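Side-chain contacts in TCP pilus virulence regulatory protein (Vibrio cholerae, PDB 4MLO), which probably activates transcription of virulence genes, including those of the TCP pilus, as an AraC-family DNA-binding regulator, and holds a bound palmitoleic acid: residues I226-T231 / K237-Q242; Y250-F255 / V261-Y266; C176-D181 / E215-I220; S82-S87 / A125-V130. All coordinates share one frame; numbering follows the deposited sequence.

Contact 1. Residues I226-T231 / K237-Q242; sequences ISLMKT and KQIAYQ. With PAM (palmitoleic acid), chain E.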
# COMPACT_ATOMS: atom_id res chain seq x y z
N ILE A 226 -10.86 1.70 4.91
CA ILE A 226 -10.79 0.76 3.80
C ILE A 226 -10.65 -0.65 4.35
O ILE A 226 -11.37 -1.56 3.95
CB ILE A 226 -9.65 1.15 2.84
CG1 ILE A 226 -10.08 2.37 2.05
CG2 ILE A 226 -9.34 0.04 1.88
CD1 ILE A 226 -8.93 3.06 1.36
N SER A 227 -9.76 -0.83 5.33
CA SER A 227 -9.63 -2.12 5.99
C SER A 227 -10.94 -2.59 6.58
O SER A 227 -11.28 -3.78 6.46
CB SER A 227 -8.56 -2.05 7.08
OG SER A 227 -7.28 -1.90 6.50
N LEU A 228 -11.71 -1.70 7.23
CA LEU A 228 -13.00 -2.10 7.79
C LEU A 228 -13.96 -2.52 6.70
O LEU A 228 -14.69 -3.52 6.84
CB LEU A 228 -13.63 -0.97 8.59
CG LEU A 228 -13.00 -0.53 9.88
CD1 LEU A 228 -13.70 0.72 10.28
CD2 LEU A 228 -13.19 -1.61 10.93
N MET A 229 -14.00 -1.78 5.60
CA MET A 229 -14.89 -2.17 4.52
C MET A 229 -14.49 -3.51 3.92
O MET A 229 -15.35 -4.29 3.50
CB MET A 229 -14.93 -1.07 3.46
CG MET A 229 -15.64 0.16 4.02
SD MET A 229 -15.89 1.49 2.83
CE MET A 229 -14.41 2.47 3.07
N LYS A 230 -13.19 -3.79 3.85
CA LYS A 230 -12.76 -5.08 3.32
C LYS A 230 -13.15 -6.24 4.22
O LYS A 230 -13.19 -7.38 3.73
CB LYS A 230 -11.25 -5.07 3.10
CG LYS A 230 -10.79 -4.27 1.90
CD LYS A 230 -9.28 -4.34 1.76
CE LYS A 230 -8.84 -3.65 0.52
NZ LYS A 230 -7.41 -3.99 0.24
N THR A 231 -13.44 -6.00 5.49
CA THR A 231 -13.92 -7.07 6.36
C THR A 231 -15.43 -7.26 6.28
O THR A 231 -15.96 -8.12 6.98
CB THR A 231 -13.53 -6.84 7.82
OG1 THR A 231 -14.30 -5.77 8.37
CG2 THR A 231 -12.04 -6.57 7.99
N LYS A 237 -22.01 5.32 8.50
CA LYS A 237 -21.86 6.14 9.71
C LYS A 237 -20.99 5.43 10.73
O LYS A 237 -20.06 6.03 11.29
CB LYS A 237 -23.23 6.49 10.28
CG LYS A 237 -23.19 7.54 11.42
CD LYS A 237 -24.59 7.78 11.95
CE LYS A 237 -24.63 8.85 13.00
NZ LYS A 237 -26.02 9.11 13.47
N GLN A 238 -21.22 4.15 10.95
CA GLN A 238 -20.37 3.42 11.88
C GLN A 238 -18.91 3.41 11.43
O GLN A 238 -17.99 3.55 12.25
CB GLN A 238 -20.89 2.00 12.06
CG GLN A 238 -20.13 1.19 13.08
CD GLN A 238 -20.89 -0.03 13.52
OE1 GLN A 238 -21.23 -0.18 14.70
NE2 GLN A 238 -21.20 -0.90 12.59
N ILE A 239 -18.67 3.24 10.13
CA ILE A 239 -17.31 3.21 9.62
C ILE A 239 -16.63 4.54 9.91
O ILE A 239 -15.47 4.58 10.34
CB ILE A 239 -17.34 2.89 8.10
CG1 ILE A 239 -17.80 1.46 7.87
CG2 ILE A 239 -15.97 3.12 7.43
CD1 ILE A 239 -18.28 1.18 6.43
N ALA A 240 -17.32 5.63 9.65
CA ALA A 240 -16.74 6.96 9.84
C ALA A 240 -16.30 7.14 11.28
O ALA A 240 -15.20 7.63 11.55
CB ALA A 240 -17.73 8.03 9.47
N TYR A 241 -17.14 6.72 12.23
CA TYR A 241 -16.83 6.97 13.65
C TYR A 241 -15.79 5.98 14.17
O TYR A 241 -14.90 6.36 14.94
CB TYR A 241 -18.13 6.91 14.48
CG TYR A 241 -18.94 8.21 14.41
CD1 TYR A 241 -20.02 8.34 13.55
CD2 TYR A 241 -18.55 9.34 15.12
CE1 TYR A 241 -20.72 9.53 13.46
CE2 TYR A 241 -19.24 10.54 15.04
CZ TYR A 241 -20.33 10.64 14.20
OH TYR A 241 -21.03 11.83 14.09
N GLN A 242 -15.85 4.73 13.72
CA GLN A 242 -14.86 3.74 14.12
C GLN A 242 -13.47 4.15 13.66
O GLN A 242 -12.47 3.85 14.31
CB GLN A 242 -15.26 2.37 13.56
CG GLN A 242 -14.35 1.23 13.96
CD GLN A 242 -14.80 0.49 15.21
OE1 GLN A 242 -15.96 0.56 15.60
NE2 GLN A 242 -13.86 -0.25 15.83
C1 PAM E . -6.78 -1.35 -1.46
O1 PAM E . -7.21 -2.43 -1.94
O2 PAM E . -6.02 -1.32 -0.46
C2 PAM E . -7.19 -0.04 -2.07
C3 PAM E . -5.98 0.79 -2.54
C4 PAM E . -5.21 0.00 -3.60
C5 PAM E . -4.03 0.78 -4.17
C6 PAM E . -3.19 -0.09 -5.10
C7 PAM E . -3.96 -0.57 -6.32
C8 PAM E . -4.28 0.58 -7.26
C9 PAM E . -5.11 0.14 -8.46
C10 PAM E . -6.42 -0.14 -8.40
C11 PAM E . -7.21 -0.08 -7.09
C12 PAM E . -8.67 0.32 -7.29
C13 PAM E . -9.24 0.70 -5.92
C14 PAM E . -10.50 1.54 -5.96
C15 PAM E . -10.30 2.85 -6.71
C16 PAM E . -11.27 3.91 -6.26

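Contact 2. Residues Y250-F255 / V261-Y266; sequences YFSTVF and VAPSEY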
# COMPACT_ATOMS: atom_id res chain seq x y z
N TYR A 250 -17.22 14.70 7.36
CA TYR A 250 -15.77 14.84 7.32
C TYR A 250 -15.13 13.62 6.67
O TYR A 250 -14.30 13.75 5.76
CB TYR A 250 -15.26 15.04 8.75
CG TYR A 250 -13.85 15.56 8.86
CD1 TYR A 250 -13.60 16.81 9.40
CD2 TYR A 250 -12.77 14.79 8.49
CE1 TYR A 250 -12.30 17.29 9.51
CE2 TYR A 250 -11.46 15.28 8.58
CZ TYR A 250 -11.24 16.51 9.08
OH TYR A 250 -9.96 16.96 9.16
N PHE A 251 -15.52 12.43 7.12
CA PHE A 251 -15.09 11.19 6.52
C PHE A 251 -15.32 11.19 5.01
O PHE A 251 -14.40 10.91 4.25
CB PHE A 251 -15.84 10.03 7.15
CG PHE A 251 -15.70 8.72 6.40
CD1 PHE A 251 -14.47 8.14 6.20
CD2 PHE A 251 -16.83 8.05 5.90
CE1 PHE A 251 -14.35 6.92 5.54
CE2 PHE A 251 -16.69 6.87 5.28
CZ PHE A 251 -15.46 6.30 5.09
N SER A 252 -16.54 11.48 4.59
CA SER A 252 -16.86 11.44 3.16
C SER A 252 -15.99 12.39 2.37
O SER A 252 -15.51 12.05 1.27
CB SER A 252 -18.33 11.79 2.92
OG SER A 252 -19.18 10.91 3.63
N THR A 253 -15.77 13.59 2.90
CA THR A 253 -14.97 14.60 2.20
C THR A 253 -13.51 14.15 2.02
O THR A 253 -12.93 14.23 0.92
CB THR A 253 -15.05 15.92 2.96
OG1 THR A 253 -16.40 16.38 3.05
CG2 THR A 253 -14.27 16.96 2.22
N VAL A 254 -12.90 13.67 3.10
CA VAL A 254 -11.54 13.16 3.00
C VAL A 254 -11.45 11.91 2.10
O VAL A 254 -10.49 11.76 1.36
CB VAL A 254 -10.99 12.88 4.42
CG1 VAL A 254 -9.58 12.31 4.32
CG2 VAL A 254 -11.01 14.16 5.24
N PHE A 255 -12.45 11.00 2.17
CA PHE A 255 -12.43 9.79 1.36
C PHE A 255 -12.48 10.16 -0.12
O PHE A 255 -11.70 9.64 -0.93
CB PHE A 255 -13.58 8.88 1.77
CG PHE A 255 -13.49 7.48 1.22
CD1 PHE A 255 -13.89 7.21 -0.07
CD2 PHE A 255 -12.95 6.46 1.96
CE1 PHE A 255 -13.79 5.94 -0.58
CE2 PHE A 255 -12.84 5.17 1.44
CZ PHE A 255 -13.26 4.93 0.15
N VAL A 261 -13.63 8.87 -5.28
CA VAL A 261 -14.96 8.28 -5.33
C VAL A 261 -15.56 8.40 -3.94
O VAL A 261 -14.85 8.62 -2.96
CB VAL A 261 -14.98 6.80 -5.80
CG1 VAL A 261 -14.32 6.66 -7.15
CG2 VAL A 261 -14.27 5.89 -4.79
N ALA A 262 -16.88 8.32 -3.87
CA ALA A 262 -17.57 8.33 -2.61
C ALA A 262 -17.37 7.00 -1.89
O ALA A 262 -17.13 5.97 -2.52
CB ALA A 262 -19.07 8.58 -2.82
N PRO A 263 -17.45 6.99 -0.55
CA PRO A 263 -17.37 5.72 0.18
C PRO A 263 -18.34 4.68 -0.33
O PRO A 263 -17.98 3.50 -0.42
CB PRO A 263 -17.65 6.13 1.64
CG PRO A 263 -17.16 7.55 1.71
CD PRO A 263 -17.47 8.16 0.35
N SER A 264 -19.58 5.09 -0.63
CA SER A 264 -20.57 4.13 -1.12
C SER A 264 -20.11 3.50 -2.42
O SER A 264 -20.38 2.31 -2.67
CB SER A 264 -21.92 4.85 -1.29
OG SER A 264 -21.80 5.84 -2.31
N GLU A 265 -19.40 4.27 -3.27
CA GLU A 265 -18.96 3.73 -4.54
C GLU A 265 -17.83 2.72 -4.36
O GLU A 265 -17.81 1.69 -5.03
CB GLU A 265 -18.53 4.85 -5.50
CG GLU A 265 -17.90 4.29 -6.76
CD GLU A 265 -18.15 5.11 -8.00
OE1 GLU A 265 -18.21 6.36 -7.90
OE2 GLU A 265 -18.29 4.49 -9.08
N TYR A 266 -16.91 2.97 -3.42
CA TYR A 266 -15.87 1.99 -3.14
C TYR A 266 -16.48 0.70 -2.60
O TYR A 266 -16.09 -0.41 -3.00
CB TYR A 266 -14.83 2.59 -2.17
CG TYR A 266 -13.79 1.58 -1.79
CD1 TYR A 266 -13.74 1.02 -0.51
CD2 TYR A 266 -12.87 1.13 -2.74
CE1 TYR A 266 -12.78 0.06 -0.20
CE2 TYR A 266 -11.92 0.19 -2.43
CZ TYR A 266 -11.89 -0.36 -1.17
OH TYR A 266 -10.96 -1.31 -0.87

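Contact 3. Residues C176-D181 / E215-I220; sequences CLVKSD and ELINSI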
# COMPACT_ATOMS: atom_id res chain seq x y z
N CYS A 176 2.72 3.39 13.59
CA CYS A 176 2.32 2.35 14.53
C CYS A 176 1.62 2.94 15.74
O CYS A 176 0.62 2.41 16.25
CB CYS A 176 3.55 1.57 14.96
SG CYS A 176 3.22 0.13 15.92
N LEU A 177 2.15 4.04 16.24
CA LEU A 177 1.55 4.72 17.36
C LEU A 177 0.14 5.20 17.02
O LEU A 177 -0.81 4.94 17.77
CB LEU A 177 2.45 5.89 17.76
CG LEU A 177 1.91 6.84 18.81
CD1 LEU A 177 1.83 6.10 20.17
CD2 LEU A 177 2.78 8.09 18.92
N VAL A 178 -0.03 5.85 15.86
CA VAL A 178 -1.36 6.34 15.51
C VAL A 178 -2.34 5.19 15.37
O VAL A 178 -3.51 5.26 15.80
CB VAL A 178 -1.26 7.17 14.21
CG1 VAL A 178 -2.64 7.54 13.69
CG2 VAL A 178 -0.45 8.43 14.45
N LYS A 179 -1.89 4.10 14.74
CA LYS A 179 -2.73 2.93 14.50
C LYS A 179 -3.06 2.19 15.78
O LYS A 179 -3.98 1.37 15.76
CB LYS A 179 -2.04 1.98 13.54
CG LYS A 179 -1.95 2.51 12.13
CD LYS A 179 -1.68 1.40 11.16
CE LYS A 179 -0.24 1.03 11.08
NZ LYS A 179 0.03 0.26 9.82
N SER A 180 -2.32 2.42 16.87
CA SER A 180 -2.63 1.80 18.14
C SER A 180 -3.83 2.43 18.84
O SER A 180 -4.38 1.82 19.77
CB SER A 180 -1.40 1.88 19.05
OG SER A 180 -1.21 3.16 19.66
N ASP A 181 -4.23 3.64 18.44
CA ASP A 181 -5.37 4.33 19.01
C ASP A 181 -5.87 5.32 17.97
O ASP A 181 -5.65 6.52 18.07
CB ASP A 181 -4.96 5.03 20.31
CG ASP A 181 -6.11 5.48 21.13
OD1 ASP A 181 -7.28 5.47 20.67
OD2 ASP A 181 -5.85 5.93 22.28
N GLU A 215 -3.14 16.05 7.48
CA GLU A 215 -3.22 15.20 6.30
C GLU A 215 -2.68 13.80 6.58
O GLU A 215 -3.22 12.81 6.08
CB GLU A 215 -2.47 15.84 5.11
CG GLU A 215 -2.92 17.27 4.77
CD GLU A 215 -2.05 17.98 3.72
OE1 GLU A 215 -0.82 18.15 3.91
OE2 GLU A 215 -2.60 18.41 2.69
N LEU A 216 -1.61 13.70 7.38
CA LEU A 216 -1.12 12.38 7.74
C LEU A 216 -2.15 11.60 8.54
O LEU A 216 -2.41 10.43 8.25
CB LEU A 216 0.16 12.50 8.57
CG LEU A 216 0.66 11.15 9.09
CD1 LEU A 216 1.07 10.26 7.93
CD2 LEU A 216 1.80 11.32 10.07
N ILE A 217 -2.69 12.20 9.61
CA ILE A 217 -3.64 11.46 10.45
C ILE A 217 -4.85 11.06 9.64
O ILE A 217 -5.30 9.91 9.70
CB ILE A 217 -4.05 12.29 11.68
CG1 ILE A 217 -2.80 12.71 12.49
CG2 ILE A 217 -5.09 11.52 12.53
CD1 ILE A 217 -1.98 11.56 13.05
N ASN A 218 -5.35 11.97 8.81
CA ASN A 218 -6.51 11.64 8.00
C ASN A 218 -6.21 10.51 7.02
O ASN A 218 -7.06 9.63 6.78
CB ASN A 218 -6.96 12.88 7.25
CG ASN A 218 -7.78 13.84 8.11
OD1 ASN A 218 -8.23 13.50 9.18
ND2 ASN A 218 -7.97 15.04 7.60
N SER A 219 -5.00 10.49 6.46
CA SER A 219 -4.64 9.44 5.50
C SER A 219 -4.60 8.07 6.18
O SER A 219 -5.09 7.09 5.62
CB SER A 219 -3.31 9.77 4.81
OG SER A 219 -2.15 9.49 5.59
N ILE A 220 -4.04 7.98 7.38
CA ILE A 220 -4.02 6.72 8.11
C ILE A 220 -5.44 6.28 8.46
O ILE A 220 -5.78 5.09 8.35
CB ILE A 220 -3.14 6.86 9.36
CG1 ILE A 220 -1.69 7.16 8.94
CG2 ILE A 220 -3.23 5.58 10.26
CD1 ILE A 220 -0.84 7.56 10.12

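Contact 4. Residues S82-S87 / A125-V130; sequences SVITIS and AVLSEV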
# COMPACT_ATOMS: atom_id res chain seq x y z
N SER A 82 -5.58 -6.83 -9.85
CA SER A 82 -5.38 -7.65 -8.68
C SER A 82 -4.45 -6.92 -7.73
O SER A 82 -3.45 -6.34 -8.15
CB SER A 82 -4.77 -9.00 -9.06
OG SER A 82 -5.62 -9.71 -9.93
N VAL A 83 -4.77 -6.98 -6.43
CA VAL A 83 -4.03 -6.29 -5.38
C VAL A 83 -3.75 -7.29 -4.27
O VAL A 83 -4.69 -7.79 -3.64
CB VAL A 83 -4.81 -5.09 -4.83
CG1 VAL A 83 -3.98 -4.33 -3.76
CG2 VAL A 83 -5.21 -4.18 -5.94
N ILE A 84 -2.47 -7.52 -3.97
CA ILE A 84 -2.05 -8.32 -2.82
C ILE A 84 -1.60 -7.36 -1.75
O ILE A 84 -0.73 -6.52 -2.00
CB ILE A 84 -0.92 -9.29 -3.19
CG1 ILE A 84 -1.36 -10.30 -4.24
CG2 ILE A 84 -0.40 -10.04 -1.94
CD1 ILE A 84 -0.20 -11.15 -4.77
N THR A 85 -2.15 -7.50 -0.55
CA THR A 85 -1.71 -6.81 0.65
C THR A 85 -1.06 -7.84 1.55
O THR A 85 -1.69 -8.84 1.89
CB THR A 85 -2.86 -6.12 1.38
OG1 THR A 85 -3.55 -5.22 0.49
CG2 THR A 85 -2.34 -5.35 2.57
N ILE A 86 0.20 -7.62 1.91
CA ILE A 86 1.03 -8.62 2.58
C ILE A 86 1.06 -8.31 4.06
O ILE A 86 1.44 -7.20 4.46
CB ILE A 86 2.45 -8.64 2.01
CG1 ILE A 86 2.43 -8.79 0.49
CG2 ILE A 86 3.24 -9.78 2.61
CD1 ILE A 86 3.77 -8.60 -0.15
N SER A 87 0.71 -9.30 4.89
CA SER A 87 0.64 -9.07 6.33
C SER A 87 2.01 -8.80 6.94
O SER A 87 3.05 -9.28 6.46
CB SER A 87 -0.01 -10.26 7.04
OG SER A 87 0.84 -11.38 7.08
N ALA A 125 2.84 -16.39 -12.73
CA ALA A 125 1.98 -17.53 -12.42
C ALA A 125 1.82 -17.70 -10.92
O ALA A 125 0.71 -17.96 -10.44
CB ALA A 125 2.56 -18.80 -13.05
N VAL A 126 2.90 -17.56 -10.15
CA VAL A 126 2.81 -17.74 -8.71
C VAL A 126 1.95 -16.65 -8.09
O VAL A 126 1.07 -16.92 -7.26
CB VAL A 126 4.21 -17.79 -8.07
CG1 VAL A 126 4.12 -17.74 -6.55
CG2 VAL A 126 4.96 -19.05 -8.54
N LEU A 127 2.18 -15.39 -8.48
CA LEU A 127 1.42 -14.28 -7.94
C LEU A 127 -0.06 -14.42 -8.26
O LEU A 127 -0.91 -14.27 -7.38
CB LEU A 127 1.98 -12.97 -8.50
CG LEU A 127 3.37 -12.59 -7.99
CD1 LEU A 127 3.92 -11.45 -8.82
CD2 LEU A 127 3.34 -12.22 -6.50
N SER A 128 -0.40 -14.77 -9.51
CA SER A 128 -1.80 -15.05 -9.84
C SER A 128 -2.38 -16.10 -8.91
O SER A 128 -3.52 -15.98 -8.46
CB SER A 128 -1.91 -15.51 -11.30
OG SER A 128 -1.29 -14.57 -12.17
N GLU A 129 -1.61 -17.14 -8.60
CA GLU A 129 -2.12 -18.22 -7.78
C GLU A 129 -2.38 -17.76 -6.35
O GLU A 129 -3.35 -18.21 -5.71
CB GLU A 129 -1.15 -19.40 -7.82
CG GLU A 129 -1.59 -20.61 -6.98
CD GLU A 129 -3.00 -21.09 -7.31
OE1 GLU A 129 -3.45 -20.93 -8.47
OE2 GLU A 129 -3.64 -21.63 -6.39
N VAL A 130 -1.53 -16.88 -5.81
CA VAL A 130 -1.81 -16.29 -4.50
C VAL A 130 -3.18 -15.62 -4.50
O VAL A 130 -3.94 -15.74 -3.53
CB VAL A 130 -0.70 -15.28 -4.15
CG1 VAL A 130 -1.10 -14.43 -2.92
CG2 VAL A 130 0.58 -16.02 -3.89

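Contact 1. Residues I226-T231 / K237-Q242
Leu-228 and Met-229, near the C-terminal end of helix 213-230, meet Ile-239 and Gln-242 of helix 236-242 in a purely non-polar contact. The segment axes come within 10.2 Å at an angle of 137° between their directions. Met-229 CG and Ile-239 CD1 are 3.7 Å apart, with the two side chains at roughly a right angle. One turn further along helix 236-242, the CD1 branch of Leu-228 lies 3.8 Å from Gln-242 CG. Gln-242 has CG anti to the backbone N (chi1 -177°), which lays its CB and CG against the leucine methyl. CD1 of Leu-228 also comes to 4.4 Å from Ile-239 CG2, which links the two halves of the patch.

Polar interactions lie beside this patch. The hydroxyl of Thr-231 bonds to Leu-228 O at 2.7 Å (OG1 to O), approaching from 20° out of the carbonyl plane; the same oxygen accepts the amide of Thr-231, so two donors grip it at the helix end. On another side of the helix, the extended chain of Lys-230 carries NZ to within 2.7 Å of O1 of the palmitoleic acid. Asn-10 OD1 is a second hydrogen-bond partner of this nitrogen, while Tyr-12 and Lys-31 also bind the fatty acid.

Helix 236-242 probably opens the second helix-turn-helix of the AraC-type domain, and helix 248-259 follows it. Phe-255 of that second helix packs on Met-229, as do Tyr-266 and Leu-270 of helix 263-271, while Phe-251 lies against Ala-240.

Contact 2. Residues Y250-F255 / V261-Y266
With CG anti to the backbone N in both Phe-251 (chi1 167°) and Phe-255 (chi1 -167°), two rings one helical turn apart reach Pro-263 at the start of helix 263-271. The proline CG touches both, at 3.7 Å from Phe-251 CE2 and 3.7 Å from Phe-255 CG. Pro-263 CA stands over one face of the Phe-255 ring in a CH-pi contact, 4.1 Å from the centroid and 28° off the normal.

The rim of the same ring is occupied as well. Val-261 O lies near the ring plane, 3.4 Å from Phe-255 CD1, and Tyr-266 CB abuts Phe-255 CZ at 3.7 Å, its side chain running across that of the phenylalanine. Ala-262 is the N-cap residue of helix 263-271, and its carbonyl oxygen accepts the amide of Tyr-266.

Helix 248-259 is, by analogy with AraC-family relatives, probably the recognition helix of the helix-turn-helix, and the contact fastens it to the C-terminal helix. No hydrogen bond crosses between the segments; Tyr-266 OH instead bonds to Tyr-12 OH of the N-terminal domain. Cohesion here therefore comes from apolar packing and CH-pi contact, perhaps with some attraction between the carbonyl oxygen and the weakly positive ring edge.

Contact 3. Residues C176-D181 / E215-I220
Val-178 projects from helix 170-180 toward helix 213-230 and splits its two methyls between Ile-217 and Ile-220. Its CG2 branch meets Ile-217 CD1 at 3.8 Å, whereas CG1, anti to the backbone N, turns to Ile-220 and lies 4.0 Å from CG2 of that residue. CD1 of Ile-220 is just as near to CG1 of Val-178, so this valine methyl is held against both branches of the isoleucine. The valine runs obliquely to each isoleucine. Ile-217 reaches it by a bend at chi2 (-62°), which brings CD1 back toward the other helix although the root of the side chain does not aim there.

Lys-179 is set differently. Its aliphatic part passes at about a right angle to Ile-220, with CG 3.8 Å from the isoleucine CG2. A further bend at chi3 directs the chain away to Asn-28, whose OD1 accepts a hydrogen bond from NZ; the lysine thus gives methylenes to the interface and its charge to the N-terminal domain.

Near the end of helix 170-180, Ser-180 OG bonds to Leu-177 O at 2.6 Å, in the carbonyl plane and on a lone pair. The Ser-180 amide uses the same acceptor.

The axes of segments 176-180 and 215-220 cross at -59° through this buried patch, consistent with the AraC-family layout, in which a long helix links two helix-turn-helix units. Leu-216 continues the interface onto Met-171 and Ile-174, Trp-186 packs on Val-178, Leu-177 lies on helix 188-195, and Tyr-26 of strand 19-26 touches Ile-220.

Contact 4. Residues S82-S87 / A125-V130
Ile-84, in the cupin-like N-terminal domain, puts a single methyl against two side chains of helix 121-131, Leu-127 and Val-130. This is a strand-to-helix contact in which strand 79-86 of the five-stranded antiparallel sheet is packed on by a helix that follows strand 114-118 in the chain. The closest alpha carbons, those of Ile-84 and Val-130, are 8.1 Å apart, so the long isoleucine chain has to bridge the gap between backbones. It does so with CG1 anti to the carbonyl carbon (chi1 -63°) and an extended chi2 (172°), which carry CD1 outward to the helix.

All contact across the segments is apolar. Both helix residues cross the isoleucine at about a right angle, and they lie three residues, about one turn, apart on the same side of the helix. Trp-34 of the adjacent strand 31-35 touches both Ile-84 and Leu-127, while Phe-148 of helix 141-159 also packs on Leu-127.

Hydrogen bonds hold each partner in its own element. The backbone of Ile-84 pairs with Met-32, and on the helix Val-130 N bonds to Val-126 O at 3.0 Å. Neighbouring strand positions face differently: Val-83 touches palmitoleic acid, and Thr-85 OG1 bonds to Lys-31 NZ, which also hydrogen-bonds the fatty acid. The strand thus has pocket residues next to one that faces the helix. At its helix-facing point, Ile-84 CD1 stands 3.9 Å from Val-130 CG1 and 4.1 Å from Leu-127 CD2.

In the fold
Contacts 1 and 2 form one continuous body, their centres about 11 Å apart, with Met-229 CE 3.5 Å from Phe-255 CE2. Contact 3 shares helix 213-230 with contact 1 but does not touch it, the nearest atoms being about 7 Å apart; it meets contact 2 through Tyr-250 OH and Asn-218 ND2, a probable hydrogen bond of 3.2 Å. Contact 4 belongs to the other domain, its centre about 24 Å from that of contact 1. Palmitoleic acid lies between the two: Lys-230, Val-261 and Val-83 bring contacts 1, 2 and 4 to its pocket, and Lys-230 NZ packs 4.1 Å from Thr-85 OG1. A fatty acid in this place could influence how the domains sit together.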